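Long-range contact in designed CISK-PX domain (Synthetic construct, PDB 4OXW), which probably binds phosphoinositide lipids of membranes, as natural PX domains do, being a computational redesign of the CISK PX domain: residues 10-15 with 26-31. Numbering follows the deposited sequence.
Sequences VSIPDF and VMYKIK
Ser11 and Lys31 form an antiparallel hydrogen-bonded pair. Ser11 N donates to Lys31 O at 3.0 Å, and Lys31 N returns a bond to Ser11 O at 2.8 Å. Further along, Lys29 N donates to Asp14 O at 3.0 Å, and Phe15 faces Tyr28 as a non-hydrogen-bonded pair. In between, Pro13 has no N-H to give. Lys29 O is buried here without a hydrogen-bond partner; Ile12 CA approaches it at 3.3 Å in a CA-H...O contact. The strands are the first two of the three-stranded antiparallel sheet of the PX fold, joined as a hairpin. Helix 78-96 also holds the first strand, through Glu89 to Ile12 N. The Ile12 and Ile30 side chains run alongside each other in the same direction, and both touch Phe48 of helix 45-58. Ile12 CG2, anti to the backbone N, meets the edge of the Tyr28 ring and lies 3.8 Å from Tyr28 CB. An alanine at Ile12 would probably open a gap beside Tyr28 and Ile30. Phe15 CB sits 3.7 Å from Tyr28 CE1. On the face of Ser11 and Lys31, the Lys31 chain crosses the proline ring, with CD tight against Pro13 CG at 3.5 Å. One water links Ser11 OG to Lys31 O; another bridges Asp14 OD2 and Lys29 NZ.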
ATOM      1  N   VAL A  10       8.331  -7.306  -0.692  1.00 22.27           N
ATOM      2  CA  VAL A  10       7.136  -6.703  -1.295  1.00 21.77           C
ATOM      3  C   VAL A  10       7.491  -5.687  -2.366  1.00 23.31           C
ATOM      4  O   VAL A  10       8.564  -5.075  -2.322  1.00 21.15           O
ATOM      5  CB  VAL A  10       6.237  -6.037  -0.244  1.00 22.01           C
ATOM      6  CG1 VAL A  10       5.729  -7.103   0.717  1.00 29.18           C
ATOM      7  CG2 VAL A  10       7.009  -4.972   0.532  1.00 23.23           C
ATOM      8  N   SER A  11       6.620  -5.533  -3.350  1.00 18.30           N
ATOM      9  CA  SER A  11       6.792  -4.524  -4.397  1.00 18.94           C
ATOM     10  C   SER A  11       5.418  -4.166  -4.950  1.00 17.83           C
ATOM     11  O   SER A  11       4.437  -4.839  -4.651  1.00 18.76           O
ATOM     12  CB  SER A  11       7.679  -5.033  -5.553  1.00 21.83           C
ATOM     13  OG  SER A  11       7.114  -6.170  -6.197  1.00 25.05           O
ATOM     14  N   ILE A  12       5.340  -3.034  -5.652  1.00 18.23           N
ATOM     15  CA  ILE A  12       4.115  -2.576  -6.276  1.00 17.92           C
ATOM     16  C   ILE A  12       4.392  -2.258  -7.743  1.00 20.77           C
ATOM     17  O   ILE A  12       4.769  -1.120  -8.106  1.00 20.61           O
ATOM     18  CB  ILE A  12       3.507  -1.334  -5.552  1.00 18.00           C
ATOM     19  CG1 ILE A  12       3.356  -1.619  -4.066  1.00 18.54           C
ATOM     20  CG2 ILE A  12       2.149  -1.004  -6.173  1.00 18.02           C
ATOM     21  CD1 ILE A  12       2.762  -0.456  -3.284  1.00 16.39           C
ATOM     22  N   PRO A  13       4.261  -3.290  -8.597  1.00 20.69           N
ATOM     23  CA  PRO A  13       4.634  -3.132 -10.009  1.00 27.61           C
ATOM     24  C   PRO A  13       3.705  -2.204 -10.777  1.00 23.65           C
ATOM     25  O   PRO A  13       4.151  -1.485 -11.689  1.00 24.75           O
ATOM     26  CB  PRO A  13       4.549  -4.569 -10.543  1.00 25.03           C
ATOM     27  CG  PRO A  13       3.711  -5.320  -9.560  1.00 26.38           C
ATOM     28  CD  PRO A  13       4.046  -4.696  -8.240  1.00 22.09           C
ATOM     29  N   ASP A  14       2.428  -2.196 -10.407  1.00 23.33           N
ATOM     30  CA  ASP A  14       1.430  -1.445 -11.158  1.00 24.87           C
ATOM     31  C   ASP A  14       0.297  -0.955 -10.310  1.00 23.47           C
ATOM     32  O   ASP A  14       0.038  -1.511  -9.230  1.00 21.25           O
ATOM     33  CB  ASP A  14       0.768  -2.335 -12.199  1.00 32.88           C
ATOM     34  CG  ASP A  14       1.745  -3.060 -13.053  1.00 45.81           C
ATOM     35  OD1 ASP A  14       2.320  -2.415 -13.956  1.00 49.28           O
ATOM     36  OD2 ASP A  14       1.914  -4.274 -12.821  1.00 52.37           O
ATOM     37  N   PHE A  15      -0.393   0.058 -10.831  1.00 21.07           N
ATOM     38  CA  PHE A  15      -1.731   0.425 -10.393  1.00 23.91           C
ATOM     39  C   PHE A  15      -2.740   0.060 -11.500  1.00 29.29           C
ATOM     40  O   PHE A  15      -2.369  -0.163 -12.678  1.00 24.99           O
ATOM     41  CB  PHE A  15      -1.802   1.898 -10.016  1.00 23.12           C
ATOM     42  CG  PHE A  15      -1.593   2.832 -11.134  1.00 22.82           C
ATOM     43  CD1 PHE A  15      -2.580   3.043 -12.062  1.00 26.51           C
ATOM     44  CD2 PHE A  15      -0.393   3.493 -11.285  1.00 26.45           C
ATOM     45  CE1 PHE A  15      -2.367   3.914 -13.130  1.00 29.96           C
ATOM     46  CE2 PHE A  15      -0.190   4.371 -12.318  1.00 30.03           C
ATOM     47  CZ  PHE A  15      -1.167   4.565 -13.258  1.00 27.66           C
ATOM     48  N   VAL A  26      -8.640   3.661  -7.923  1.00 30.49           N
ATOM     49  CA  VAL A  26      -7.333   3.180  -8.334  1.00 24.06           C
ATOM     50  C   VAL A  26      -6.898   2.212  -7.233  1.00 21.01           C
ATOM     51  O   VAL A  26      -6.974   2.539  -6.053  1.00 22.14           O
ATOM     52  CB  VAL A  26      -6.325   4.316  -8.409  1.00 25.00           C
ATOM     53  CG1 VAL A  26      -4.900   3.817  -8.606  1.00 20.44           C
ATOM     54  CG2 VAL A  26      -6.679   5.303  -9.518  1.00 29.23           C
ATOM     55  N   MET A  27      -6.501   1.037  -7.663  1.00 19.61           N
ATOM     56  CA  MET A  27      -5.939   0.022  -6.786  1.00 20.73           C
ATOM     57  C   MET A  27      -4.502  -0.256  -7.160  1.00 22.17           C
ATOM     58  O   MET A  27      -4.110  -0.169  -8.316  1.00 23.45           O
ATOM     59  CB  MET A  27      -6.752  -1.246  -6.871  1.00 25.93           C
ATOM     60  CG  MET A  27      -8.189  -1.039  -6.451  1.00 43.13           C
ATOM     61  SD  MET A  27      -8.686  -2.261  -5.241  1.00 70.94           S
ATOM     62  CE  MET A  27     -10.425  -1.815  -5.142  1.00 61.41           C
ATOM     63  N   TYR A  28      -3.702  -0.571  -6.149  1.00 18.42           N
ATOM     64  CA  TYR A  28      -2.277  -0.813  -6.299  1.00 16.58           C
ATOM     65  C   TYR A  28      -2.075  -2.297  -6.111  1.00 17.71           C
ATOM     66  O   TYR A  28      -2.594  -2.860  -5.158  1.00 17.50           O
ATOM     67  CB  TYR A  28      -1.431   0.016  -5.265  1.00 15.07           C
ATOM     68  CG  TYR A  28      -1.623   1.508  -5.522  1.00 15.44           C
ATOM     69  CD1 TYR A  28      -0.824   2.184  -6.434  1.00 15.98           C
ATOM     70  CD2 TYR A  28      -2.659   2.201  -4.940  1.00 15.99           C
ATOM     71  CE1 TYR A  28      -1.035   3.512  -6.753  1.00 17.23           C
ATOM     72  CE2 TYR A  28      -2.886   3.545  -5.234  1.00 17.83           C
ATOM     73  CZ  TYR A  28      -2.087   4.198  -6.190  1.00 17.61           C
ATOM     74  OH  TYR A  28      -2.275   5.551  -6.543  1.00 19.41           O
ATOM     75  N   LYS A  29      -1.387  -2.927  -7.060  1.00 19.48           N
ATOM     76  CA  LYS A  29      -1.108  -4.348  -6.992  1.00 20.62           C
ATOM     77  C   LYS A  29       0.174  -4.573  -6.191  1.00 19.31           C
ATOM     78  O   LYS A  29       1.256  -4.195  -6.630  1.00 21.29           O
ATOM     79  CB  LYS A  29      -0.954  -4.896  -8.417  1.00 22.75           C
ATOM     80  CG  LYS A  29      -0.579  -6.350  -8.435  1.00 23.49           C
ATOM     81  CD  LYS A  29      -0.400  -6.876  -9.847  1.00 31.59           C
ATOM     82  CE  LYS A  29      -0.231  -8.395  -9.799  1.00 39.65           C
ATOM     83  NZ  LYS A  29       0.043  -8.968 -11.161  1.00 48.92           N
ATOM     84  N   ILE A  30       0.047  -5.146  -4.994  1.00 19.73           N
ATOM     85  CA  ILE A  30       1.206  -5.458  -4.164  1.00 18.09           C
ATOM     86  C   ILE A  30       1.597  -6.944  -4.402  1.00 17.98           C
ATOM     87  O   ILE A  30       0.790  -7.854  -4.145  1.00 21.76           O
ATOM     88  CB  ILE A  30       0.944  -5.246  -2.680  1.00 18.23           C
ATOM     89  CG1 ILE A  30       0.260  -3.878  -2.416  1.00 20.16           C
ATOM     90  CG2 ILE A  30       2.247  -5.418  -1.880  1.00 19.99           C
ATOM     91  CD1 ILE A  30      -0.175  -3.688  -0.981  1.00 21.43           C
ATOM     92  N   LYS A  31       2.803  -7.154  -4.900  1.00 19.91           N
ATOM     93  CA  LYS A  31       3.380  -8.505  -5.078  1.00 20.31           C
ATOM     94  C   LYS A  31       4.149  -8.850  -3.803  1.00 22.11           C
ATOM     95  O   LYS A  31       4.949  -8.047  -3.310  1.00 21.70           O
ATOM     96  CB  LYS A  31       4.312  -8.552  -6.308  1.00 26.30           C
ATOM     97  CG  LYS A  31       3.549  -8.566  -7.631  1.00 36.39           C
ATOM     98  CD  LYS A  31       4.460  -8.644  -8.854  1.00 46.96           C
ATOM     99  CE  LYS A  31       5.659  -9.573  -8.678  1.00 60.17           C
ATOM    100  NZ  LYS A  31       6.452  -9.655  -9.949  1.00 57.74           N
TER
HETATM  101  O   HOH W   1       7.807  -8.533  -4.793  1.00 39.27           O
HETATM  102  O   HOH W   2       2.197  -7.110 -12.528  1.00 47.46           O